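Local atomic coordinates of DUF724 domain-containing protein 6-like (Raphanus sativus, PDB entry 5ZWX), a protein that binds histone H3 tails carrying the H3K9me2 mark through paired Agenet domains and probably links this mark to DNA methylation in heterochromatin. Residues 91-96 / 110-115; 101-106 / 132-137. One frame throughout, in Å; residues are numbered along the deposited sequence.

Contact 1 of 2, residues 91-96 / 110-115; sequences REVAVG and GTVTEV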
ATOM      1  N   ARG A  91      20.359   3.063  -6.103  1.00 83.97           N
ATOM      2  CA  ARG A  91      19.640   3.142  -7.381  1.00 81.33           C
ATOM      3  C   ARG A  91      19.098   4.538  -7.665  1.00 74.64           C
ATOM      4  O   ARG A  91      18.379   5.109  -6.844  1.00 76.93           O
ATOM      5  CB  ARG A  91      18.476   2.148  -7.414  1.00 84.24           C
ATOM      6  CG  ARG A  91      18.634   1.022  -8.415  1.00 89.99           C
ATOM      7  CD  ARG A  91      18.493   1.485  -9.865  1.00 87.84           C
ATOM      8  NE  ARG A  91      18.759   0.368 -10.772  1.00 94.66           N
ATOM      9  CZ  ARG A  91      18.493   0.358 -12.075  1.00 91.67           C
ATOM     10  NH1 ARG A  91      17.968   1.422 -12.658  1.00 82.66           N
ATOM     11  NH2 ARG A  91      18.780  -0.721 -12.800  1.00 96.70           N
ATOM     12  N   GLU A  92      19.436   5.081  -8.830  1.00 67.42           N
ATOM     13  CA  GLU A  92      18.784   6.293  -9.296  1.00 61.57           C
ATOM     14  C   GLU A  92      17.409   5.943  -9.841  1.00 52.49           C
ATOM     15  O   GLU A  92      17.235   4.948 -10.548  1.00 51.08           O
ATOM     16  CB  GLU A  92      19.603   6.998 -10.374  1.00 65.40           C
ATOM     17  CG  GLU A  92      19.740   8.501 -10.135  1.00 76.75           C
ATOM     18  CD  GLU A  92      20.321   9.260 -11.324  1.00 88.34           C
ATOM     19  OE1 GLU A  92      20.564   8.648 -12.388  1.00 89.64           O
ATOM     20  OE2 GLU A  92      20.547  10.478 -11.185  1.00 94.16           O
ATOM     21  N   VAL A  93      16.419   6.742  -9.503  1.00 46.08           N
ATOM     22  CA  VAL A  93      15.129   6.564 -10.137  1.00 41.32           C
ATOM     23  C   VAL A  93      15.240   7.043 -11.584  1.00 47.41           C
ATOM     24  O   VAL A  93      15.878   8.058 -11.856  1.00 50.08           O
ATOM     25  CB  VAL A  93      14.029   7.299  -9.359  1.00 41.31           C
ATOM     26  CG1 VAL A  93      12.749   7.371 -10.172  1.00 39.75           C
ATOM     27  CG2 VAL A  93      13.774   6.578  -8.034  1.00 43.27           C
ATOM     28  N   ALA A  94      14.663   6.290 -12.514  1.00 36.90           N
ATOM     29  CA  ALA A  94      14.757   6.613 -13.945  1.00 35.11           C
ATOM     30  C   ALA A  94      13.376   6.669 -14.612  1.00 33.47           C
ATOM     31  O   ALA A  94      12.431   6.057 -14.098  1.00 32.83           O
ATOM     32  CB  ALA A  94      15.636   5.596 -14.659  1.00 38.51           C
ATOM     33  N   VAL A  95      13.258   7.357 -15.762  1.00 30.23           N
ATOM     34  CA  VAL A  95      11.975   7.323 -16.494  1.00 30.11           C
ATOM     35  C   VAL A  95      11.631   5.869 -16.843  1.00 30.55           C
ATOM     36  O   VAL A  95      12.524   5.046 -17.044  1.00 37.20           O
ATOM     37  CB  VAL A  95      11.970   8.212 -17.789  1.00 35.90           C
ATOM     38  CG1 VAL A  95      12.249   9.665 -17.441  1.00 35.48           C
ATOM     39  CG2 VAL A  95      12.971   7.729 -18.808  1.00 40.44           C
ATOM     40  N   GLY A  96      10.343   5.533 -16.839  1.00 31.48           N
ATOM     41  CA  GLY A  96       9.954   4.154 -17.061  1.00 35.64           C
ATOM     42  C   GLY A  96       9.866   3.321 -15.798  1.00 37.65           C
ATOM     43  O   GLY A  96       9.285   2.232 -15.816  1.00 46.09           O
ATOM     44  N   GLY A 110       2.446   4.298  -9.685  1.00 29.02           N
ATOM     45  CA  GLY A 110       2.506   5.022 -10.945  1.00 30.04           C
ATOM     46  C   GLY A 110       3.806   4.755 -11.686  1.00 31.15           C
ATOM     47  O   GLY A 110       4.606   3.899 -11.279  1.00 30.00           O
ATOM     48  N   THR A 111       4.018   5.492 -12.779  1.00 28.08           N
ATOM     49  CA  THR A 111       5.197   5.325 -13.633  1.00 27.89           C
ATOM     50  C   THR A 111       5.930   6.640 -13.802  1.00 28.16           C
ATOM     51  O   THR A 111       5.298   7.647 -14.116  1.00 26.41           O
ATOM     52  CB  THR A 111       4.806   4.817 -15.041  1.00 33.29           C
ATOM     53  OG1 THR A 111       4.208   3.519 -14.936  1.00 36.13           O
ATOM     54  CG2 THR A 111       6.033   4.738 -15.930  1.00 33.49           C
ATOM     55  N   VAL A 112       7.243   6.644 -13.638  1.00 27.94           N
ATOM     56  CA  VAL A 112       8.022   7.883 -13.802  1.00 24.91           C
ATOM     57  C   VAL A 112       8.078   8.235 -15.277  1.00 29.11           C
ATOM     58  O   VAL A 112       8.475   7.419 -16.094  1.00 31.65           O
ATOM     59  CB  VAL A 112       9.445   7.730 -13.217  1.00 29.86           C
ATOM     60  CG1 VAL A 112      10.333   9.022 -13.440  1.00 26.61           C
ATOM     61  CG2 VAL A 112       9.365   7.360 -11.747  1.00 29.18           C
ATOM     62  N   THR A 113       7.653   9.455 -15.632  1.00 27.39           N
ATOM     63  CA  THR A 113       7.661   9.862 -17.029  1.00 31.33           C
ATOM     64  C   THR A 113       8.707  10.911 -17.308  1.00 35.16           C
ATOM     65  O   THR A 113       9.064  11.153 -18.467  1.00 37.88           O
ATOM     66  CB  THR A 113       6.297  10.450 -17.452  1.00 37.23           C
ATOM     67  OG1 THR A 113       6.038  11.579 -16.623  1.00 34.12           O
ATOM     68  CG2 THR A 113       5.208   9.430 -17.233  1.00 38.28           C
ATOM     69  N   GLU A 114       9.173  11.568 -16.252  1.00 31.32           N
ATOM     70  CA  GLU A 114      10.215  12.580 -16.426  1.00 34.27           C
ATOM     71  C   GLU A 114      11.051  12.700 -15.161  1.00 32.77           C
ATOM     72  O   GLU A 114      10.505  12.667 -14.066  1.00 34.90           O
ATOM     73  CB  GLU A 114       9.573  13.949 -16.787  1.00 34.28           C
ATOM     74  CG  GLU A 114      10.645  14.987 -17.144  1.00 36.90           C
ATOM     75  CD  GLU A 114      10.041  16.299 -17.596  1.00 48.63           C
ATOM     76  OE1 GLU A 114       8.799  16.402 -17.635  1.00 52.93           O
ATOM     77  OE2 GLU A 114      10.827  17.221 -17.877  1.00 48.15           O
ATOM     78  N   VAL A 115      12.372  12.805 -15.304  1.00 35.36           N
ATOM     79  CA  VAL A 115      13.238  13.092 -14.176  1.00 35.24           C
ATOM     80  C   VAL A 115      13.770  14.503 -14.337  1.00 42.11           C
ATOM     81  O   VAL A 115      14.232  14.875 -15.416  1.00 42.30           O
ATOM     82  CB  VAL A 115      14.388  12.066 -14.078  1.00 38.59           C
ATOM     83  CG1 VAL A 115      15.402  12.465 -13.026  1.00 45.98           C
ATOM     84  CG2 VAL A 115      13.791  10.713 -13.750  1.00 35.55           C
TER
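Val93 meets Val112 methyl to methyl: its CG1 comes within 3.7 Å of Val112 CG2. With CG1 anti to the backbone N (chi1 168°), that methyl reaches forward to the strand, while the side chain also packs on Phe141 of strand 139-146. The backbone takes over at Ala94, whose methyl turns away from the strand. Its carbonyl O lies 3.5 Å from Val112 CB, so the branch of Val112 sits against the Ala94 carbonyl as well as against Val93. Next comes Val95, and here CG1 does the touching. Val95 CG1 lies beside its own backbone N, 3.7 Å from Thr113 O and from Glu114 CA; Val115 CG2 flanks Val95 CG1 at 4.1 Å. That stretch of main chain is irregular, because Thr113 and Glu114 both face Ser122 in a classic beta bulge. The segment ends in the one hydrogen bond of the contact, Gly96 N to Val112 O at 2.8 Å. It is nearly straight at the hydrogen (169°), with the donor tilted 22° from the carbonyl plane. Gly96 has positive phi, and a side chain there would jam against the carbonyl O of Val95. Just beyond, Asp97 takes the N-H of Ala94 on its carboxylate and also pairs through its backbone with Val112. The loop between helix 86-90 and strand 98-103 is thus laid against strand 106-116, in what is probably the second Agenet domain of the cassette. Apolar contact among valines makes up most of the contact, and the Gly96 bond together with the Asp97 pairing ties the loop to Val112.

Contact 2 of 2, residues 101-106 / 132-137; sequences AFYSDG and IRFRRD
Ala101 puts its methyl over one face of the Phe134 ring, a CH-pi contact with CB 3.6 Å from the ring centroid and 15° off the normal. CZ is the nearest ring atom to that methyl. The phenyl gets there with CG beside its backbone N (chi1 -65°), and its rim then runs on to Tyr103, whose CD2 sits at the ring's edge, 3.9 Å from Phe134 CE2. Tyr103 holds CG anti to its backbone N, which carries the phenol across Phe134, at about a right angle, to Ile132; there the extended Ile132 chain brings CD1 to 3.9 Å from Tyr103 CE2. Segments 101-103 and 132-135, which carry these groups, cross at 104° with their axes 8.5 Å apart, in what is probably the second SH3-like Agenet domain of the cassette. An alanine in place of Phe134 would probably take away the ring face under the Ala101 methyl, open a gap there and leave the Tyr103 ring without its neighbour at CD2. At the outer end of this row, Tyr103 and Ile132 both pack on a modified side chain of the bound peptide. Beyond Tyr103 the chain reverses in a type I' turn, from which Asp105 OD2 makes a salt bridge to a basic peptide side chain.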
ATOM      1  N   ALA A 101       4.089   6.320  -5.012  1.00 24.48           N
ATOM      2  CA  ALA A 101       4.263   7.651  -4.449  1.00 23.76           C
ATOM      3  C   ALA A 101       3.439   7.808  -3.170  1.00 23.41           C
ATOM      4  O   ALA A 101       2.272   7.391  -3.118  1.00 24.87           O
ATOM      5  CB  ALA A 101       3.846   8.716  -5.472  1.00 23.75           C
ATOM      6  N   PHE A 102       4.035   8.381  -2.137  1.00 24.62           N
ATOM      7  CA  PHE A 102       3.286   8.622  -0.910  1.00 25.25           C
ATOM      8  C   PHE A 102       2.394   9.843  -1.037  1.00 24.71           C
ATOM      9  O   PHE A 102       2.876  10.976  -1.208  1.00 25.48           O
ATOM     10  CB  PHE A 102       4.206   8.792   0.275  1.00 26.25           C
ATOM     11  CG  PHE A 102       3.535   8.533   1.588  1.00 31.52           C
ATOM     12  CD1 PHE A 102       3.095   7.240   1.917  1.00 32.17           C
ATOM     13  CD2 PHE A 102       3.349   9.559   2.498  1.00 35.17           C
ATOM     14  CE1 PHE A 102       2.479   6.997   3.137  1.00 30.59           C
ATOM     15  CE2 PHE A 102       2.732   9.317   3.721  1.00 35.44           C
ATOM     16  CZ  PHE A 102       2.306   8.030   4.040  1.00 35.25           C
ATOM     17  N   TYR A 103       1.085   9.629  -0.938  1.00 21.74           N
ATOM     18  CA  TYR A 103       0.134  10.729  -1.289  1.00 23.30           C
ATOM     19  C   TYR A 103      -1.135  10.449  -0.504  1.00 25.99           C
ATOM     20  O   TYR A 103      -1.523   9.258  -0.382  1.00 26.00           O
ATOM     21  CB  TYR A 103      -0.115  10.690  -2.790  1.00 24.63           C
ATOM     22  CG  TYR A 103      -0.938  11.812  -3.354  1.00 28.64           C
ATOM     23  CD1 TYR A 103      -2.323  11.709  -3.432  1.00 22.34           C
ATOM     24  CD2 TYR A 103      -0.309  12.945  -3.867  1.00 27.26           C
ATOM     25  CE1 TYR A 103      -3.079  12.782  -3.971  1.00 27.30           C
ATOM     26  CE2 TYR A 103      -1.021  13.978  -4.396  1.00 27.02           C
ATOM     27  CZ  TYR A 103      -2.404  13.892  -4.454  1.00 27.47           C
ATOM     28  OH  TYR A 103      -3.067  14.937  -5.013  1.00 28.65           O
ATOM     29  N   SER A 104      -1.744  11.471   0.095  1.00 25.77           N
ATOM     30  CA  SER A 104      -2.907  11.242   0.983  1.00 29.23           C
ATOM     31  C   SER A 104      -2.678  10.081   1.975  1.00 29.99           C
ATOM     32  O   SER A 104      -3.603   9.271   2.219  1.00 28.06           O
ATOM     33  CB  SER A 104      -4.160  10.948   0.159  1.00 27.51           C
ATOM     34  OG  SER A 104      -4.507  12.048  -0.672  1.00 29.04           O
ATOM     35  N   ASP A 105      -1.442   9.990   2.483  1.00 29.79           N
ATOM     36  CA  ASP A 105      -1.050   9.120   3.574  1.00 32.22           C
ATOM     37  C   ASP A 105      -1.120   7.631   3.212  1.00 29.83           C
ATOM     38  O   ASP A 105      -1.106   6.771   4.120  1.00 31.82           O
ATOM     39  CB  ASP A 105      -1.891   9.419   4.826  1.00 32.09           C
ATOM     40  CG  ASP A 105      -1.670  10.855   5.342  1.00 39.16           C
ATOM     41  OD1 ASP A 105      -0.556  11.163   5.817  1.00 38.24           O
ATOM     42  OD2 ASP A 105      -2.608  11.655   5.254  1.00 36.55           O
ATOM     43  N   GLY A 106      -1.136   7.326   1.911  1.00 23.98           N
ATOM     44  CA  GLY A 106      -0.898   5.939   1.471  1.00 26.75           C
ATOM     45  C   GLY A 106       0.026   5.918   0.260  1.00 29.55           C
ATOM     46  O   GLY A 106       0.482   6.985  -0.217  1.00 24.56           O
ATOM     47  N   ILE A 132       1.728  13.920 -11.564  1.00 24.77           N
ATOM     48  CA  ILE A 132       2.065  14.614 -10.322  1.00 23.66           C
ATOM     49  C   ILE A 132       3.559  14.588 -10.040  1.00 26.71           C
ATOM     50  O   ILE A 132       4.183  13.532 -10.169  1.00 25.35           O
ATOM     51  CB  ILE A 132       1.322  13.997  -9.131  1.00 25.95           C
ATOM     52  CG1 ILE A 132      -0.191  13.847  -9.435  1.00 25.18           C
ATOM     53  CG2 ILE A 132       1.532  14.831  -7.877  1.00 28.33           C
ATOM     54  CD1 ILE A 132      -1.008  13.244  -8.271  1.00 23.88           C
ATOM     55  N   ARG A 133       4.134  15.725  -9.631  1.00 25.33           N
ATOM     56  CA  ARG A 133       5.571  15.790  -9.291  1.00 27.27           C
ATOM     57  C   ARG A 133       5.831  15.412  -7.858  1.00 31.34           C
ATOM     58  O   ARG A 133       5.039  15.802  -6.986  1.00 27.34           O
ATOM     59  CB  ARG A 133       6.112  17.205  -9.499  1.00 31.68           C
ATOM     60  CG  ARG A 133       6.188  17.618 -10.930  1.00 33.76           C
ATOM     61  CD  ARG A 133       6.955  18.936 -11.043  1.00 40.04           C
ATOM     62  NE  ARG A 133       7.134  19.277 -12.440  1.00 41.25           N
ATOM     63  CZ  ARG A 133       7.749  20.368 -12.874  1.00 42.37           C
ATOM     64  NH1 ARG A 133       8.245  21.242 -12.007  1.00 44.79           N
ATOM     65  NH2 ARG A 133       7.843  20.578 -14.173  1.00 41.24           N
ATOM     66  N   PHE A 134       6.966  14.734  -7.614  1.00 26.27           N
ATOM     67  CA  PHE A 134       7.349  14.276  -6.292  1.00 26.71           C
ATOM     68  C   PHE A 134       8.847  14.436  -6.077  1.00 30.78           C
ATOM     69  O   PHE A 134       9.616  14.476  -7.042  1.00 27.52           O
ATOM     70  CB  PHE A 134       6.995  12.753  -6.086  1.00 25.37           C
ATOM     71  CG  PHE A 134       5.529  12.470  -6.104  1.00 25.19           C
ATOM     72  CD1 PHE A 134       4.904  12.083  -7.272  1.00 23.56           C
ATOM     73  CD2 PHE A 134       4.772  12.598  -4.953  1.00 24.31           C
ATOM     74  CE1 PHE A 134       3.519  11.840  -7.298  1.00 22.15           C
ATOM     75  CE2 PHE A 134       3.379  12.349  -4.980  1.00 22.44           C
ATOM     76  CZ  PHE A 134       2.772  11.977  -6.153  1.00 23.35           C
ATOM     77  N   ARG A 135       9.255  14.498  -4.814  1.00 25.96           N
ATOM     78  CA  ARG A 135      10.683  14.381  -4.487  1.00 25.88           C
ATOM     79  C   ARG A 135      11.010  12.901  -4.445  1.00 28.11           C
ATOM     80  O   ARG A 135      10.127  12.088  -4.239  1.00 28.66           O
ATOM     81  CB  ARG A 135      11.012  15.037  -3.140  1.00 29.62           C
ATOM     82  CG  ARG A 135      10.630  16.534  -3.058  1.00 35.03           C
ATOM     83  CD  ARG A 135      10.871  17.066  -1.651  1.00 39.85           C
ATOM     84  NE  ARG A 135      10.210  16.237  -0.630  1.00 46.66           N
ATOM     85  CZ  ARG A 135       8.938  16.392  -0.276  1.00 44.97           C
ATOM     86  NH1 ARG A 135       8.206  17.315  -0.869  1.00 44.04           N
ATOM     87  NH2 ARG A 135       8.393  15.636   0.662  1.00 44.92           N
ATOM     88  N   ARG A 136      12.283  12.566  -4.640  1.00 30.25           N
ATOM     89  CA  ARG A 136      12.751  11.176  -4.503  1.00 32.22           C
ATOM     90  C   ARG A 136      12.313  10.553  -3.179  1.00 32.27           C
ATOM     91  O   ARG A 136      11.896   9.405  -3.138  1.00 32.03           O
ATOM     92  CB  ARG A 136      14.290  11.130  -4.611  1.00 31.97           C
ATOM     93  CG  ARG A 136      14.907   9.741  -4.268  1.00 39.02           C
ATOM     94  CD  ARG A 136      14.503   8.682  -5.291  1.00 40.13           C
ATOM     95  NE  ARG A 136      15.000   7.349  -4.961  1.00 44.67           N
ATOM     96  CZ  ARG A 136      14.328   6.485  -4.207  1.00 44.91           C
ATOM     97  NH1 ARG A 136      13.149   6.826  -3.710  1.00 39.67           N
ATOM     98  NH2 ARG A 136      14.820   5.285  -3.954  1.00 46.48           N
ATOM     99  N   ASP A 137      12.420  11.293  -2.077  1.00 32.06           N
ATOM    100  CA  ASP A 137      12.080  10.689  -0.783  1.00 33.36           C
ATOM    101  C   ASP A 137      10.571  10.424  -0.597  1.00 34.18           C
ATOM    102  O   ASP A 137      10.165   9.886   0.433  1.00 33.27           O
ATOM    103  CB  ASP A 137      12.610  11.558   0.364  1.00 36.40           C
ATOM    104  CG  ASP A 137      12.187  13.009   0.241  1.00 48.58           C
ATOM    105  OD1 ASP A 137      13.063  13.902   0.233  1.00 60.36           O
ATOM    106  OD2 ASP A 137      10.975  13.260   0.145  1.00 46.47           O
TER

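Contacts 1 and 2 have centres about 13 Å apart and share a sheet, since strands 98-103 and 106-116 are antiparallel neighbours. Their segments alternate along the chain: the 91-96 loop leads into the strand that holds Ala101 and Tyr103, and the hairpin after it returns as 110-115. They also touch directly, Val93 CG2 packing 3.4 Å from Arg136 NE, and Phe141 lies against both of these side chains. The bound peptide separates their roles. Contact 2 meets it through Tyr103, Ser104, Asp105 and Ile132, consistent with a place beside the methyl-lysine pocket, whereas contact 1 lies where the loop leads into strand 98-103.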